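Local coordinates for biofilm-associated surface protein (Staphylococcus aureus, PDB 7C7U), which is a calcium-binding, cell wall-anchored surface protein that takes part in biofilm formation and probably acts as a switch that modulates functional amyloid formation, at residues Ser487-Ala499 against Asp508-Lys520. Numbering follows the deposited sequence.
With CA (calcium ion), chain G.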
loop_
_atom_site.group_PDB
_atom_site.type_symbol
_atom_site.label_atom_id
_atom_site.label_comp_id
_atom_site.label_asym_id
_atom_site.label_seq_id
_atom_site.Cartn_x
_atom_site.Cartn_y
_atom_site.Cartn_z
ATOM N N SER A 487 -18.629 -20.342 27.817
ATOM C CA SER A 487 -19.246 -21.247 28.784
ATOM C C SER A 487 -18.307 -22.414 29.081
ATOM O O SER A 487 -17.725 -23.002 28.159
ATOM C CB SER A 487 -20.585 -21.772 28.259
ATOM O OG SER A 487 -21.584 -20.771 28.321
ATOM N N ILE A 488 -18.135 -22.723 30.365
ATOM C CA ILE A 488 -17.296 -23.836 30.814
ATOM C C ILE A 488 -18.005 -24.559 31.956
ATOM O O ILE A 488 -18.876 -23.988 32.623
ATOM C CB ILE A 488 -15.908 -23.361 31.291
ATOM C CG1 ILE A 488 -16.057 -22.500 32.548
ATOM C CG2 ILE A 488 -15.123 -22.648 30.158
ATOM C CD1 ILE A 488 -14.753 -22.213 33.255
ATOM N N PRO A 489 -17.639 -25.811 32.213
ATOM C CA PRO A 489 -18.113 -26.466 33.445
ATOM C C PRO A 489 -17.477 -25.814 34.660
ATOM O O PRO A 489 -16.486 -25.081 34.563
ATOM C CB PRO A 489 -17.633 -27.915 33.301
ATOM C CG PRO A 489 -17.126 -28.044 31.864
ATOM C CD PRO A 489 -16.717 -26.674 31.455
ATOM N N ASN A 490 -18.069 -26.067 35.819
ATOM C CA ASN A 490 -17.311 -25.903 37.044
ATOM C C ASN A 490 -16.043 -26.724 36.889
ATOM O O ASN A 490 -16.102 -27.940 36.699
ATOM C CB ASN A 490 -18.128 -26.366 38.263
ATOM C CG ASN A 490 -19.252 -25.384 38.643
ATOM O OD1 ASN A 490 -19.290 -24.238 38.189
ATOM N ND2 ASN A 490 -20.149 -25.830 39.503
ATOM N N SER A 491 -14.899 -26.059 36.891
ATOM C CA SER A 491 -13.683 -26.686 36.402
ATOM C C SER A 491 -12.625 -26.835 37.492
ATOM O O SER A 491 -12.664 -26.133 38.510
ATOM C CB SER A 491 -13.125 -25.873 35.223
ATOM O OG SER A 491 -13.928 -26.081 34.051
ATOM N N PRO A 492 -11.679 -27.764 37.323
ATOM C CA PRO A 492 -10.591 -27.899 38.305
ATOM C C PRO A 492 -9.730 -26.645 38.392
ATOM O O PRO A 492 -9.520 -25.932 37.405
ATOM C CB PRO A 492 -9.783 -29.096 37.782
ATOM C CG PRO A 492 -10.760 -29.877 36.926
ATOM C CD PRO A 492 -11.678 -28.850 36.325
ATOM N N GLU A 493 -9.215 -26.381 39.589
ATOM C CA GLU A 493 -8.318 -25.245 39.746
ATOM C C GLU A 493 -7.073 -25.453 38.894
ATOM O O GLU A 493 -6.663 -26.587 38.614
ATOM C CB GLU A 493 -7.908 -25.043 41.217
ATOM C CG GLU A 493 -6.580 -25.697 41.557
ATOM C CD GLU A 493 -6.199 -25.612 43.037
ATOM O OE1 GLU A 493 -6.594 -24.637 43.728
ATOM O OE2 GLU A 493 -5.497 -26.538 43.506
ATOM N N GLY A 494 -6.469 -24.352 38.482
ATOM C CA GLY A 494 -5.209 -24.427 37.766
ATOM C C GLY A 494 -5.056 -23.277 36.790
ATOM O O GLY A 494 -5.873 -22.359 36.728
ATOM N N THR A 495 -3.964 -23.346 36.033
ATOM C CA THR A 495 -3.665 -22.352 35.010
ATOM C C THR A 495 -4.286 -22.792 33.695
ATOM O O THR A 495 -4.039 -23.908 33.228
ATOM C CB THR A 495 -2.152 -22.170 34.845
ATOM O OG1 THR A 495 -1.585 -21.711 36.074
ATOM C CG2 THR A 495 -1.843 -21.160 33.746
ATOM N N TYR A 496 -5.089 -21.909 33.106
ATOM C CA TYR A 496 -5.774 -22.146 31.847
ATOM C C TYR A 496 -5.297 -21.151 30.794
ATOM O O TYR A 496 -4.808 -20.066 31.118
ATOM C CB TYR A 496 -7.295 -22.026 32.026
ATOM C CG TYR A 496 -7.902 -23.183 32.769
ATOM C CD1 TYR A 496 -7.643 -23.380 34.130
ATOM C CD2 TYR A 496 -8.722 -24.089 32.115
ATOM C CE1 TYR A 496 -8.206 -24.472 34.829
ATOM C CE2 TYR A 496 -9.287 -25.172 32.787
ATOM C CZ TYR A 496 -9.016 -25.356 34.145
ATOM O OH TYR A 496 -9.573 -26.429 34.798
ATOM N N THR A 497 -5.439 -21.539 29.527
ATOM C CA THR A 497 -5.144 -20.672 28.391
ATOM C C THR A 497 -6.445 -20.149 27.799
ATOM O O THR A 497 -7.387 -20.923 27.593
ATOM C CB THR A 497 -4.363 -21.415 27.303
ATOM O OG1 THR A 497 -3.173 -21.974 27.859
ATOM C CG2 THR A 497 -4.014 -20.482 26.136
ATOM N N ILE A 498 -6.493 -18.844 27.530
ATOM C CA ILE A 498 -7.537 -18.257 26.699
ATOM C C ILE A 498 -6.899 -18.000 25.340
ATOM O O ILE A 498 -5.959 -17.200 25.224
ATOM C CB ILE A 498 -8.139 -16.979 27.312
ATOM C CG1 ILE A 498 -9.132 -16.332 26.333
ATOM C CG2 ILE A 498 -7.083 -15.994 27.807
ATOM C CD1 ILE A 498 -10.346 -17.230 26.023
ATOM N N ALA A 499 -7.380 -18.715 24.322
ATOM C CA ALA A 499 -6.802 -18.678 22.981
ATOM C C ALA A 499 -7.814 -18.096 22.008
ATOM O O ALA A 499 -8.979 -18.517 22.000
ATOM C CB ALA A 499 -6.376 -20.075 22.520
ATOM N N ASP A 508 -2.854 -19.087 17.381
ATOM C CA ASP A 508 -3.787 -18.256 18.131
ATOM C C ASP A 508 -3.038 -17.210 18.940
ATOM O O ASP A 508 -1.878 -17.400 19.309
ATOM C CB ASP A 508 -4.635 -19.107 19.086
ATOM C CG ASP A 508 -5.387 -20.219 18.372
ATOM O OD1 ASP A 508 -5.621 -20.101 17.139
ATOM O OD2 ASP A 508 -5.738 -21.209 19.043
ATOM N N GLU A 509 -3.718 -16.102 19.224
ATOM C CA GLU A 509 -3.241 -15.183 20.251
ATOM C C GLU A 509 -3.649 -15.735 21.614
ATOM O O GLU A 509 -4.822 -16.075 21.817
ATOM C CB GLU A 509 -3.821 -13.787 20.031
ATOM C CG GLU A 509 -3.276 -13.064 18.763
ATOM C CD GLU A 509 -1.801 -12.679 18.898
ATOM O OE1 GLU A 509 -1.289 -11.945 18.037
ATOM O OE2 GLU A 509 -1.144 -13.101 19.871
ATOM N N VAL A 510 -2.683 -15.844 22.538
ATOM C CA VAL A 510 -2.879 -16.562 23.795
ATOM C C VAL A 510 -2.550 -15.668 24.985
ATOM O O VAL A 510 -1.722 -14.753 24.913
ATOM C CB VAL A 510 -2.027 -17.856 23.875
ATOM C CG1 VAL A 510 -2.502 -18.898 22.873
ATOM C CG2 VAL A 510 -0.543 -17.537 23.682
ATOM N N ASN A 511 -3.216 -15.962 26.101
ATOM C CA ASN A 511 -2.844 -15.485 27.425
ATOM C C ASN A 511 -3.261 -16.581 28.401
ATOM O O ASN A 511 -3.977 -17.516 28.030
ATOM C CB ASN A 511 -3.509 -14.135 27.738
ATOM C CG ASN A 511 -2.820 -13.373 28.861
ATOM O OD1 ASN A 511 -1.783 -13.785 29.368
ATOM N ND2 ASN A 511 -3.412 -12.256 29.260
ATOM N N THR A 512 -2.802 -16.476 29.649
ATOM C CA THR A 512 -3.208 -17.411 30.693
ATOM C C THR A 512 -3.993 -16.703 31.789
ATOM O O THR A 512 -3.805 -15.512 32.048
ATOM C CB THR A 512 -2.017 -18.137 31.319
ATOM O OG1 THR A 512 -1.062 -17.177 31.787
ATOM C CG2 THR A 512 -1.368 -19.074 30.302
ATOM N N PHE A 513 -4.889 -17.455 32.424
ATOM C CA PHE A 513 -5.636 -16.978 33.572
ATOM C C PHE A 513 -5.760 -18.134 34.550
ATOM O O PHE A 513 -5.426 -19.279 34.232
ATOM C CB PHE A 513 -7.019 -16.425 33.182
ATOM C CG PHE A 513 -7.983 -17.468 32.669
ATOM C CD1 PHE A 513 -7.963 -17.865 31.337
ATOM C CD2 PHE A 513 -8.917 -18.045 33.522
ATOM C CE1 PHE A 513 -8.864 -18.821 30.862
ATOM C CE2 PHE A 513 -9.810 -18.986 33.061
ATOM C CZ PHE A 513 -9.785 -19.384 31.731
ATOM N N GLU A 514 -6.243 -17.833 35.750
ATOM C CA GLU A 514 -6.350 -18.829 36.804
ATOM C C GLU A 514 -7.805 -19.160 37.128
ATOM O O GLU A 514 -8.663 -18.272 37.199
ATOM C CB GLU A 514 -5.635 -18.347 38.070
ATOM C CG GLU A 514 -4.152 -18.080 37.839
ATOM C CD GLU A 514 -3.358 -19.364 37.646
ATOM O OE1 GLU A 514 -3.636 -20.360 38.362
ATOM O OE2 GLU A 514 -2.463 -19.380 36.777
ATOM N N ILE A 515 -8.073 -20.451 37.298
ATOM C CA ILE A 515 -9.267 -20.926 37.982
ATOM C C ILE A 515 -8.814 -21.308 39.388
ATOM O O ILE A 515 -7.950 -22.179 39.555
ATOM C CB ILE A 515 -9.931 -22.085 37.225
ATOM C CG1 ILE A 515 -10.283 -21.610 35.807
ATOM C CG2 ILE A 515 -11.212 -22.585 37.936
ATOM C CD1 ILE A 515 -11.301 -22.478 35.078
ATOM N N VAL A 516 -9.334 -20.605 40.386
ATOM C CA VAL A 516 -8.825 -20.699 41.744
ATOM C C VAL A 516 -9.851 -21.421 42.614
ATOM O O VAL A 516 -11.010 -21.593 42.239
ATOM C CB VAL A 516 -8.483 -19.309 42.319
ATOM C CG1 VAL A 516 -7.493 -18.573 41.387
ATOM C CG2 VAL A 516 -9.750 -18.481 42.528
ATOM N N ASP A 517 -9.400 -21.843 43.794
ATOM C CA ASP A 517 -10.272 -22.398 44.823
ATOM C C ASP A 517 -11.477 -21.487 45.051
ATOM O O ASP A 517 -11.336 -20.262 45.116
ATOM C CB ASP A 517 -9.443 -22.548 46.111
ATOM C CG ASP A 517 -10.135 -23.369 47.181
ATOM O OD1 ASP A 517 -11.276 -23.031 47.555
ATOM O OD2 ASP A 517 -9.506 -24.336 47.661
ATOM N N ASN A 518 -12.675 -22.083 45.188
ATOM C CA ASN A 518 -13.876 -21.246 45.271
ATOM C C ASN A 518 -14.032 -20.523 46.617
ATOM O O ASN A 518 -14.983 -19.745 46.773
ATOM C CB ASN A 518 -15.144 -22.060 44.953
ATOM C CG ASN A 518 -15.460 -23.142 45.997
ATOM O OD1 ASN A 518 -15.171 -22.995 47.185
ATOM N ND2 ASN A 518 -16.075 -24.236 45.540
ATOM N N SER A 519 -13.151 -20.750 47.590
ATOM C CA SER A 519 -13.139 -19.898 48.776
ATOM C C SER A 519 -12.339 -18.616 48.576
ATOM O O SER A 519 -12.321 -17.777 49.483
ATOM C CB SER A 519 -12.580 -20.666 49.982
ATOM O OG SER A 519 -11.231 -21.039 49.768
ATOM N N LYS A 520 -11.705 -18.436 47.415
ATOM C CA LYS A 520 -10.880 -17.265 47.127
ATOM C C LYS A 520 -11.665 -16.185 46.378
ATOM O O LYS A 520 -12.732 -16.434 45.812
ATOM C CB LYS A 520 -9.661 -17.658 46.307
ATOM C CG LYS A 520 -8.594 -18.387 47.100
ATOM C CD LYS A 520 -7.445 -18.825 46.210
ATOM C CE LYS A 520 -6.412 -19.621 46.996
ATOM N NZ LYS A 520 -5.665 -20.554 46.105
HETATM CA CA CA G . -1.404 -9.875 16.988
HETATM O O HOH W 1 -6.526 -21.710 43.911
#
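Thr495 OG1 donates to Glu514 OE2 at 2.6 Å, and Glu514 OE2 accepts through its syn lone pair; Glu514 bends at chi2 (-71°), which brings its end back over the partner strand. This bond bridges a non-hydrogen-bonded pair in an antiparallel beta hairpin formed by 494-501 and 509-516, two neighbouring strands of a beta domain whose strand layout is consistent with an immunoglobulin-like fold. Six backbone bonds define the register, two each for Gly494 with Ile515, Tyr496 with Phe513 and Ile498 with Asn511. The straightest is Tyr496 N to Phe513 O (2.9 Å, N-H...O angle 174°). At one end of the hairpin, Glu509 OE1 binds a calcium ion at 2.3 Å together with Asp414, Asp416, Glu423 and the backbone carbonyls of Ser430 and Val433, coupling this strand to the calcium-binding region. At the other, one water accepts from Asp517 N and Lys520 NZ and donates to Glu493 OE1, tying the loop before the first strand to the turn after the second.

Tyr496, Phe513 and Ile515 share the face turned to the domain interior, where Ile441 and Val465 of adjacent strands add to the packing. The two rings are slid apart and barely overlap; instead Tyr496 CB lies over one face of Phe513, offset toward the rim, a CH-pi contact 3.9 Å from the centroid. Phe513 CG sits between its backbone N and carbonyl carbon (chi1 67°), swinging the ring toward the first strand. Tyr496 OH donates to Pro492 O at 2.7 Å, which fixes and satisfies the hydroxyl end beside the loop. Ile515 CD1 stands over the centre of the Tyr496 ring, 3.7 Å from its centroid, and meets Ile488 CD1 tip to tip at 3.9 Å.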